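Local coordinates for protein cadherin-5 (PDB 3PPE) that mediates calcium-dependent, homophilic adhesion between endothelial cells and helps couple actin fibres to their junctions, at residues E38-N43 / E64-Y69; N43-V48 / A57-D62. All blocks are in the same frame, centred on the assembly; numbering follows the deposited sequence.

Both contacts lie in the first cadherin domain of the chain, their centres about 8 Å apart, and both reach toward the calcium sites at the junction with the second domain. Along the chain interaction 2 is nested inside the loop that interaction 1 closes, and the two share N43. Interaction 1 lies on the sheet that holds strands 33-39 and 68-77; interaction 2 starts at strands 46-49 and 54-57 of the other sheet. The rings of Y69 and F46 meet edge-to-face between them. E64 and D62 share a calcium ion, tying the ends of both contacts to the metal cluster that rigidifies the interdomain connection.

Interaction 1 (E38-N43 / E64-Y69); sequences EGESAN and EKKAEY. With CA (calcium ion), chain E; CA (calcium ion), chain C.
E40 and K66 carry the polar part of this contact, a salt bridge in which K66 NZ donates a hydrogen bond to E40 OE1 at 2.8 Å. The two side chains cross obliquely, and the ammonium group comes to OE1 from above the carboxylate plane, 43° out of it. K66 runs nearly straight as far as CE and then bends, chi4 67° placing NZ. The same NZ makes a weak bond of 3.2 Å to E68 O, so the ammonium group links the glutamate to the backbone at the start of strand 68-77. The other carboxylate oxygen, E40 OE2, receives a bond from a water at 2.7 Å and another from the backbone N of E70, so both oxygens of the group are engaged. E68 turns its carboxylate elsewhere, into a salt bridge with K93.

The rest of the contact gathers round the Y69 ring. E40 CB lies 4.0 Å from Y69 CD2, while S41 OG approaches Y69 CE2 to 3.6 Å, obliquely to the ring. K66 CG sits over one ring face, offset toward the rim, so the lysine stem packs on the tyrosine while its tip reaches the glutamate.

Backbone geometry presents E40 and S41: they are the central residues of a type II turn from G39 to A42, closed by A42 N to G39 O at 3.1 Å. At the far end of 64-69, E64 OE1 bridges two calcium ions and OE2 binds one of them as well; E11, E12, D62 and D99 complete the site bound through OE1 alone, and E11, D96, I97, D99 and D132 the other. The contact thus joins the turn after strand 33-39 to the start of neighbouring strand 68-77, whose other flank pairs with strand 82-95.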
# COMPACT_ATOMS: atom_id res chain seq x y z
N GLU A 38 -5.54 18.54 3.54
CA GLU A 38 -6.18 19.08 4.70
C GLU A 38 -7.16 18.01 5.14
O GLU A 38 -7.38 17.06 4.42
CB GLU A 38 -6.96 20.36 4.34
CG GLU A 38 -8.17 20.10 3.49
CD GLU A 38 -9.00 21.35 3.18
OE1 GLU A 38 -9.73 21.85 4.06
OE2 GLU A 38 -8.96 21.81 2.02
N GLY A 39 -7.73 18.18 6.33
CA GLY A 39 -8.83 17.33 6.79
C GLY A 39 -8.39 16.54 8.01
O GLY A 39 -7.47 16.96 8.74
N GLU A 40 -9.02 15.38 8.24
CA GLU A 40 -8.87 14.66 9.51
C GLU A 40 -7.48 14.06 9.69
O GLU A 40 -7.08 13.17 8.94
CB GLU A 40 -9.94 13.56 9.66
CG GLU A 40 -11.37 14.11 9.76
CD GLU A 40 -12.37 12.97 10.04
OE1 GLU A 40 -12.91 12.92 11.16
OE2 GLU A 40 -12.54 12.12 9.16
N SER A 41 -6.75 14.59 10.69
CA SER A 41 -5.35 14.24 10.98
C SER A 41 -4.42 14.46 9.78
O SER A 41 -3.36 13.85 9.73
CB SER A 41 -5.25 12.78 11.52
OG SER A 41 -6.02 12.66 12.71
N ALA A 42 -4.84 15.30 8.82
CA ALA A 42 -3.93 15.72 7.72
C ALA A 42 -2.75 16.50 8.31
O ALA A 42 -2.96 17.39 9.14
CB ALA A 42 -4.66 16.59 6.71
N ASN A 43 -1.54 16.18 7.86
CA ASN A 43 -0.33 16.91 8.28
C ASN A 43 0.12 16.62 9.73
O ASN A 43 1.13 17.18 10.17
CB ASN A 43 -0.45 18.44 8.01
CG ASN A 43 -0.89 18.74 6.59
OD1 ASN A 43 -0.16 18.43 5.64
ND2 ASN A 43 -2.10 19.26 6.44
N GLU A 64 -10.34 0.37 15.82
CA GLU A 64 -11.37 0.40 16.86
C GLU A 64 -11.48 1.76 17.57
O GLU A 64 -12.46 2.02 18.25
CB GLU A 64 -11.16 -0.74 17.87
CG GLU A 64 -11.61 -2.11 17.36
CD GLU A 64 -10.71 -2.71 16.30
OE1 GLU A 64 -9.47 -2.84 16.52
OE2 GLU A 64 -11.24 -3.11 15.24
N LYS A 65 -10.47 2.62 17.39
CA LYS A 65 -10.53 4.02 17.84
C LYS A 65 -11.14 4.91 16.75
O LYS A 65 -12.06 5.69 17.01
CB LYS A 65 -9.10 4.48 18.05
CG LYS A 65 -8.78 5.09 19.38
CD LYS A 65 -8.62 3.98 20.44
CE LYS A 65 -7.61 4.39 21.51
NZ LYS A 65 -8.06 3.94 22.86
N LYS A 66 -10.59 4.82 15.53
CA LYS A 66 -11.13 5.58 14.39
C LYS A 66 -10.96 4.78 13.13
O LYS A 66 -9.86 4.31 12.84
CB LYS A 66 -10.42 6.93 14.25
CG LYS A 66 -11.07 7.84 13.19
CD LYS A 66 -10.75 9.29 13.47
CE LYS A 66 -11.13 10.16 12.28
NZ LYS A 66 -12.61 10.23 12.05
N ALA A 67 -12.02 4.57 12.38
CA ALA A 67 -11.98 3.56 11.31
C ALA A 67 -11.69 4.15 9.93
O ALA A 67 -11.38 3.42 8.97
CB ALA A 67 -13.26 2.77 11.31
N GLU A 68 -11.83 5.47 9.81
CA GLU A 68 -11.55 6.14 8.54
C GLU A 68 -11.39 7.65 8.76
O GLU A 68 -11.77 8.17 9.81
CB GLU A 68 -12.63 5.84 7.48
CG GLU A 68 -13.96 6.45 7.80
CD GLU A 68 -15.03 6.13 6.74
OE1 GLU A 68 -15.19 4.93 6.39
OE2 GLU A 68 -15.73 7.08 6.31
N TYR A 69 -10.76 8.32 7.78
CA TYR A 69 -10.38 9.73 7.85
C TYR A 69 -10.75 10.38 6.51
O TYR A 69 -10.37 9.89 5.47
CB TYR A 69 -8.87 9.89 8.07
CG TYR A 69 -8.33 9.30 9.37
CD1 TYR A 69 -8.04 7.92 9.48
CD2 TYR A 69 -8.12 10.10 10.48
CE1 TYR A 69 -7.55 7.37 10.72
CE2 TYR A 69 -7.63 9.57 11.67
CZ TYR A 69 -7.35 8.22 11.79
OH TYR A 69 -6.87 7.71 12.99
CA CA E . -9.52 -4.86 14.66
CA CA C . -7.24 -2.43 16.94
O HOH W 1 -14.63 10.45 9.24
O HOH W 2 -7.85 -3.11 19.23

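Interaction 2 (N43-V48 / A57-D62); sequences NTIFKV and AFERLD. With CA (calcium ion), chain C.
F46 and A57 make an antiparallel, non-hydrogen-bonded strand pair, CA to CA 4.6 Å, that gives way to side-chain packing and joins the start of strand 46-49 to the end of strand 54-57 and the loop beyond it, in the first cadherin domain. Just beyond the pair, F58 N donates to I45 O at 2.7 Å, and A57 CA adds a CA-H...O contact to the same oxygen.

K47 lies over one face of the F58 ring, the two side chains crossing at about a right angle. With CG anti to the carbonyl carbon (chi1 -54°) and the chain extended beyond it, K47 CD lies 4.0 Å from the centroid of the F58 ring, a CH-pi contact, and NZ is carried on to a cation-pi distance of 4.9 Å from that centroid.

I45 divides its branches: CG1 and CD1 meet the carboxylate end of E59, whereas CG2 touches L61 CD2 at 3.8 Å and also sits over the centre of the F46 ring. Obliquely to the same ring, A57 CB lies 3.9 Å from F46 CE2 and L61 CD1 meets F46 CZ.

At the end of the loop, D62 OD1 binds a calcium ion at 2.3 Å alongside E11, E12, E64 and D99. The buried side chains lie between the two sheets of the domain: F46 touches V21 of strand 19-23 and I92 of strand 82-95, and L61 touches I9 of strand 6-10 and V94 of strand 82-95.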
# COMPACT_ATOMS: atom_id res chain seq x y z
N ASN A 43 -1.54 16.18 7.86
CA ASN A 43 -0.33 16.91 8.28
C ASN A 43 0.12 16.62 9.73
O ASN A 43 1.13 17.18 10.17
CB ASN A 43 -0.45 18.44 8.01
CG ASN A 43 -0.89 18.74 6.59
OD1 ASN A 43 -0.16 18.43 5.64
ND2 ASN A 43 -2.10 19.26 6.44
N THR A 44 -0.61 15.77 10.44
CA THR A 44 -0.20 15.27 11.76
C THR A 44 0.07 13.77 11.60
O THR A 44 1.23 13.35 11.45
CB THR A 44 -1.23 15.56 12.88
OG1 THR A 44 -2.54 15.10 12.50
CG2 THR A 44 -1.32 17.06 13.23
N ILE A 45 -0.97 12.96 11.53
CA ILE A 45 -0.77 11.53 11.27
C ILE A 45 -0.36 11.26 9.84
O ILE A 45 0.55 10.46 9.58
CB ILE A 45 -2.06 10.72 11.61
CG1 ILE A 45 -2.35 10.88 13.10
CG2 ILE A 45 -1.94 9.21 11.13
CD1 ILE A 45 -3.70 10.20 13.59
N PHE A 46 -1.05 11.91 8.90
CA PHE A 46 -0.86 11.63 7.49
C PHE A 46 -0.10 12.78 6.88
O PHE A 46 -0.50 13.93 7.00
CB PHE A 46 -2.23 11.46 6.83
CG PHE A 46 -3.01 10.33 7.40
CD1 PHE A 46 -4.15 10.57 8.15
CD2 PHE A 46 -2.59 9.01 7.20
CE1 PHE A 46 -4.86 9.51 8.70
CE2 PHE A 46 -3.28 7.95 7.77
CZ PHE A 46 -4.42 8.21 8.53
N LYS A 47 1.02 12.47 6.26
CA LYS A 47 1.80 13.52 5.63
C LYS A 47 2.18 13.12 4.22
O LYS A 47 2.51 11.95 3.95
CB LYS A 47 3.07 13.85 6.43
CG LYS A 47 2.83 14.19 7.90
CD LYS A 47 4.15 14.42 8.62
CE LYS A 47 3.92 14.62 10.10
NZ LYS A 47 5.14 15.19 10.72
N VAL A 48 2.18 14.11 3.33
CA VAL A 48 2.68 13.94 1.97
C VAL A 48 4.20 13.85 1.98
O VAL A 48 4.89 14.51 2.75
CB VAL A 48 2.23 15.11 1.04
CG1 VAL A 48 2.93 15.01 -0.33
CG2 VAL A 48 0.73 15.09 0.84
N ALA A 57 1.70 7.44 6.90
CA ALA A 57 1.17 7.56 8.26
C ALA A 57 2.33 7.56 9.25
O ALA A 57 3.24 6.73 9.16
CB ALA A 57 0.22 6.35 8.58
N PHE A 58 2.23 8.44 10.25
CA PHE A 58 3.32 8.68 11.21
C PHE A 58 2.97 8.25 12.64
O PHE A 58 3.71 8.54 13.58
CB PHE A 58 3.78 10.15 11.15
CG PHE A 58 4.61 10.44 9.94
CD1 PHE A 58 4.02 10.55 8.69
CD2 PHE A 58 5.99 10.55 10.03
CE1 PHE A 58 4.79 10.78 7.55
CE2 PHE A 58 6.76 10.79 8.90
CZ PHE A 58 6.16 10.91 7.66
N GLU A 59 1.84 7.56 12.76
CA GLU A 59 1.46 6.85 13.96
C GLU A 59 0.91 5.51 13.55
O GLU A 59 0.38 5.35 12.45
CB GLU A 59 0.33 7.56 14.71
CG GLU A 59 0.70 8.91 15.23
CD GLU A 59 -0.41 9.52 16.01
OE1 GLU A 59 -0.24 10.70 16.37
OE2 GLU A 59 -1.43 8.85 16.27
N ARG A 60 1.02 4.56 14.47
CA ARG A 60 0.28 3.31 14.37
C ARG A 60 -1.20 3.63 14.61
O ARG A 60 -1.54 4.47 15.46
CB ARG A 60 0.75 2.32 15.42
CG ARG A 60 2.12 1.76 15.14
CD ARG A 60 2.48 0.73 16.19
NE ARG A 60 1.42 -0.28 16.27
CZ ARG A 60 0.53 -0.40 17.24
NH1 ARG A 60 0.52 0.42 18.30
NH2 ARG A 60 -0.36 -1.37 17.17
N LEU A 61 -2.05 2.96 13.84
CA LEU A 61 -3.47 3.23 13.85
C LEU A 61 -4.31 2.08 14.50
O LEU A 61 -3.98 0.91 14.37
CB LEU A 61 -3.94 3.46 12.40
CG LEU A 61 -3.22 4.58 11.63
CD1 LEU A 61 -3.59 4.52 10.15
CD2 LEU A 61 -3.53 5.95 12.27
N ASP A 62 -5.39 2.44 15.15
CA ASP A 62 -6.29 1.46 15.72
C ASP A 62 -7.63 1.68 15.10
O ASP A 62 -8.27 2.68 15.39
CB ASP A 62 -6.36 1.69 17.23
CG ASP A 62 -7.26 0.69 17.95
OD1 ASP A 62 -7.80 -0.26 17.33
OD2 ASP A 62 -7.42 0.88 19.16
CA CA C . -7.24 -2.43 16.94
O HOH W 2 -7.85 -3.11 19.23